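Local coordinates for pyrrolidone-carboxylate peptidase (Deinococcus radiodurans R1, PDB 5Z48), which removes N-terminal pyroglutamyl (5-oxoprolyl) groups from polypeptides as a cysteine exopeptidase of the C15 family, at the interface of chains A and B. Residues are numbered along the deposited sequence; one frame, centred on the assembly and turned at random. Chains: chain A/B, Pyrrolidone-carboxylate peptidase.

The interface of chains A and B. Residues chain A 78-79, 134, 191-193, 196; chain B 191-193.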
ATOM      1  N   PRO A  78     -10.019   0.634  -2.077  1.00 10.77           N
ATOM      2  CA  PRO A  78     -10.723  -0.502  -1.433  1.00 10.89           C
ATOM      3  C   PRO A  78     -12.216  -0.278  -1.209  1.00 10.84           C
ATOM      4  O   PRO A  78     -12.949  -1.267  -1.062  1.00 13.63           O
ATOM      5  CB  PRO A  78     -10.010  -0.657  -0.080  1.00 12.66           C
ATOM      6  CG  PRO A  78      -9.523   0.793   0.213  1.00 11.10           C
ATOM      7  CD  PRO A  78      -9.098   1.331  -1.171  1.00 11.37           C
ATOM      8  N   GLN A  79     -12.701   0.963  -1.171  1.00 10.32           N
ATOM      9  CA  GLN A  79     -14.075   1.246  -0.755  1.00  9.00           C
ATOM     10  C   GLN A  79     -14.603   2.363  -1.628  1.00 10.23           C
ATOM     11  O   GLN A  79     -13.821   3.182  -2.143  1.00 11.47           O
ATOM     12  CB  GLN A  79     -14.140   1.657   0.735  1.00  7.95           C
ATOM     13  CG  GLN A  79     -13.508   0.581   1.641  1.00 12.11           C
ATOM     14  CD  GLN A  79     -13.376   1.011   3.120  1.00 13.05           C
ATOM     15  OE1 GLN A  79     -13.770   2.138   3.472  1.00 14.37           O
ATOM     16  NE2 GLN A  79     -12.865   0.107   3.978  1.00 11.98           N
ATOM     17  N   PRO A 134     -18.809   0.260   3.893  1.00 11.58           N
ATOM     18  CA  PRO A 134     -17.679   1.143   4.207  1.00 13.52           C
ATOM     19  C   PRO A 134     -17.472   2.157   3.096  1.00 12.10           C
ATOM     20  O   PRO A 134     -17.630   1.831   1.918  1.00 13.58           O
ATOM     21  CB  PRO A 134     -16.489   0.168   4.294  1.00 14.20           C
ATOM     22  CG  PRO A 134     -17.035  -1.197   4.339  1.00 17.77           C
ATOM     23  CD  PRO A 134     -18.412  -1.148   3.704  1.00 10.67           C
ATOM     24  N   TYR A 191     -11.076  -5.298  -4.536  1.00 10.81           N
ATOM     25  CA  TYR A 191     -12.242  -5.348  -5.408  1.00 11.25           C
ATOM     26  C   TYR A 191     -13.507  -5.580  -4.591  1.00 12.32           C
ATOM     27  O   TYR A 191     -13.464  -5.912  -3.404  1.00 10.59           O
ATOM     28  CB  TYR A 191     -12.083  -6.452  -6.473  1.00 10.27           C
ATOM     29  CG  TYR A 191     -12.385  -7.852  -5.979  1.00  9.73           C
ATOM     30  CD1 TYR A 191     -11.450  -8.565  -5.222  1.00 12.15           C
ATOM     31  CD2 TYR A 191     -13.598  -8.444  -6.268  1.00 10.55           C
ATOM     32  CE1 TYR A 191     -11.754  -9.844  -4.719  1.00 10.44           C
ATOM     33  CE2 TYR A 191     -13.908  -9.718  -5.781  1.00 11.06           C
ATOM     34  CZ  TYR A 191     -12.985 -10.417  -5.031  1.00 11.53           C
ATOM     35  OH  TYR A 191     -13.313 -11.663  -4.551  1.00 12.83           O
ATOM     36  N   LEU A 192     -14.638  -5.392  -5.246  1.00 11.49           N
ATOM     37  CA  LEU A 192     -15.921  -5.724  -4.667  1.00 11.36           C
ATOM     38  C   LEU A 192     -16.735  -6.442  -5.726  1.00  9.78           C
ATOM     39  O   LEU A 192     -16.652  -6.101  -6.917  1.00 11.33           O
ATOM     40  CB  LEU A 192     -16.694  -4.474  -4.184  1.00  9.76           C
ATOM     41  CG  LEU A 192     -16.003  -3.730  -3.044  1.00 10.91           C
ATOM     42  CD1 LEU A 192     -16.702  -2.376  -2.776  1.00 10.08           C
ATOM     43  CD2 LEU A 192     -16.007  -4.553  -1.810  1.00 12.98           C
ATOM     44  N   PRO A 193     -17.567  -7.407  -5.335  1.00 11.46           N
ATOM     45  CA  PRO A 193     -18.511  -7.940  -6.319  1.00 10.90           C
ATOM     46  C   PRO A 193     -19.371  -6.823  -6.886  1.00 11.44           C
ATOM     47  O   PRO A 193     -19.723  -5.862  -6.177  1.00 11.11           O
ATOM     48  CB  PRO A 193     -19.358  -8.932  -5.513  1.00 12.81           C
ATOM     49  CG  PRO A 193     -18.406  -9.359  -4.369  1.00 12.50           C
ATOM     50  CD  PRO A 193     -17.703  -8.067  -4.035  1.00 10.98           C
ATOM     51  N   GLU A 196     -22.324  -5.519  -4.865  1.00 10.79           N
ATOM     52  CA  GLU A 196     -22.001  -4.593  -3.767  1.00 10.31           C
ATOM     53  C   GLU A 196     -21.809  -3.174  -4.292  1.00 11.58           C
ATOM     54  O   GLU A 196     -22.306  -2.211  -3.692  1.00 11.67           O
ATOM     55  CB  GLU A 196     -20.763  -5.085  -3.022  1.00 12.01           C
ATOM     56  CG  GLU A 196     -20.237  -4.130  -1.929  1.00 13.53           C
ATOM     57  CD  GLU A 196     -21.004  -4.156  -0.628  1.00 14.54           C
ATOM     58  OE1 GLU A 196     -22.129  -4.741  -0.532  1.00 13.44           O
ATOM     59  OE2 GLU A 196     -20.462  -3.614   0.373  1.00 13.51           O
TER
ATOM     60  N   TYR B 191     -11.999  -5.082   1.597  1.00 11.80           N
ATOM     61  CA  TYR B 191     -12.960  -5.984   2.209  1.00 10.71           C
ATOM     62  C   TYR B 191     -13.764  -6.683   1.120  1.00 10.36           C
ATOM     63  O   TYR B 191     -13.695  -6.323  -0.054  1.00 11.24           O
ATOM     64  CB  TYR B 191     -13.906  -5.231   3.169  1.00 10.56           C
ATOM     65  CG  TYR B 191     -15.019  -4.467   2.459  1.00 12.18           C
ATOM     66  CD1 TYR B 191     -14.778  -3.229   1.844  1.00 13.26           C
ATOM     67  CD2 TYR B 191     -16.304  -4.997   2.394  1.00 11.68           C
ATOM     68  CE1 TYR B 191     -15.803  -2.543   1.193  1.00 11.99           C
ATOM     69  CE2 TYR B 191     -17.333  -4.327   1.729  1.00 10.67           C
ATOM     70  CZ  TYR B 191     -17.082  -3.113   1.133  1.00 11.37           C
ATOM     71  OH  TYR B 191     -18.119  -2.488   0.487  1.00 11.73           O
ATOM     72  N   LEU B 192     -14.498  -7.717   1.513  1.00 10.75           N
ATOM     73  CA  LEU B 192     -15.432  -8.400   0.617  1.00 10.93           C
ATOM     74  C   LEU B 192     -16.716  -8.635   1.388  1.00 11.93           C
ATOM     75  O   LEU B 192     -16.658  -8.893   2.591  1.00 11.07           O
ATOM     76  CB  LEU B 192     -14.902  -9.764   0.135  1.00  9.96           C
ATOM     77  CG  LEU B 192     -13.677  -9.606  -0.721  1.00 10.95           C
ATOM     78  CD1 LEU B 192     -13.125 -11.000  -0.967  1.00 12.38           C
ATOM     79  CD2 LEU B 192     -14.019  -8.904  -2.019  1.00 13.50           C
ATOM     80  N   PRO B 193     -17.881  -8.551   0.750  1.00 11.30           N
ATOM     81  CA  PRO B 193     -19.097  -8.965   1.457  1.00 10.34           C
ATOM     82  C   PRO B 193     -18.942 -10.394   1.938  1.00 11.87           C
ATOM     83  O   PRO B 193     -18.306 -11.226   1.276  1.00 12.01           O
ATOM     84  CB  PRO B 193     -20.197  -8.870   0.391  1.00 12.87           C
ATOM     85  CG  PRO B 193     -19.624  -7.823  -0.620  1.00 14.17           C
ATOM     86  CD  PRO B 193     -18.165  -8.183  -0.647  1.00 11.84           C
TER
HETATM   87  O   HOH W   1     -17.166   0.213  -0.245  1.00 10.40           O
HETATM   88  O   HOH W   2     -12.099  -3.863  -1.095  1.00 14.49           O
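B:Tyr191 pushes its ring into chain A, between A:Leu192 on one face and A:Pro134 on the other. Methyl CD2 of A:Leu192 lies 3.7 Å from the centroid of the B:Tyr191 ring, offset toward the rim, and CG of A:Pro134 makes the opposing CH-pi contact. The phenol OH of B:Tyr191 donates to carboxylate oxygen OE2 of A:Glu196 at 2.6 Å. OE2 lies at the ring edge, in its plane, and accepts through its anti lone pair, while the carboxylate is turned 72° from the ring. A water, also at the ring edge in plane, lies 3.0 Å from OH of B:Tyr191 and reaches the backbone O of A:Pro134. With an alanine in place of B:Tyr191, the slot between A:Leu192 and A:Pro134 would probably be left unfilled and A:Glu196 without its phenol partner.

By the two-fold symmetry, CD2 of B:Leu192 covers a face of the A:Tyr191 ring, so tyrosine and leucine pair reciprocally. At the two-fold axis the two prolines meet tip to tip, CD of A:Pro193 tightly packed at 3.4 Å from CD of B:Pro193. CG of B:Pro193 also rests against CB of A:Glu196.

Further out, CG of A:Gln79 brushes the ring of B:Tyr191 at CE1. A second water links O of A:Pro78 to both N and O of B:Tyr191, tying down the backbone from which the ring springs. A:Glu196 stands in the first turn of helix 194-211; its CG is anti to the backbone N (chi1 174°) and the chain bends at chi2, bringing OE2 to the phenol. This patch, part of a two-fold interface in the deposited tetramer, has its centre about 16 Å from A:Glu83 of the active site, and its likely role is to hold subunits of the homotetramer together.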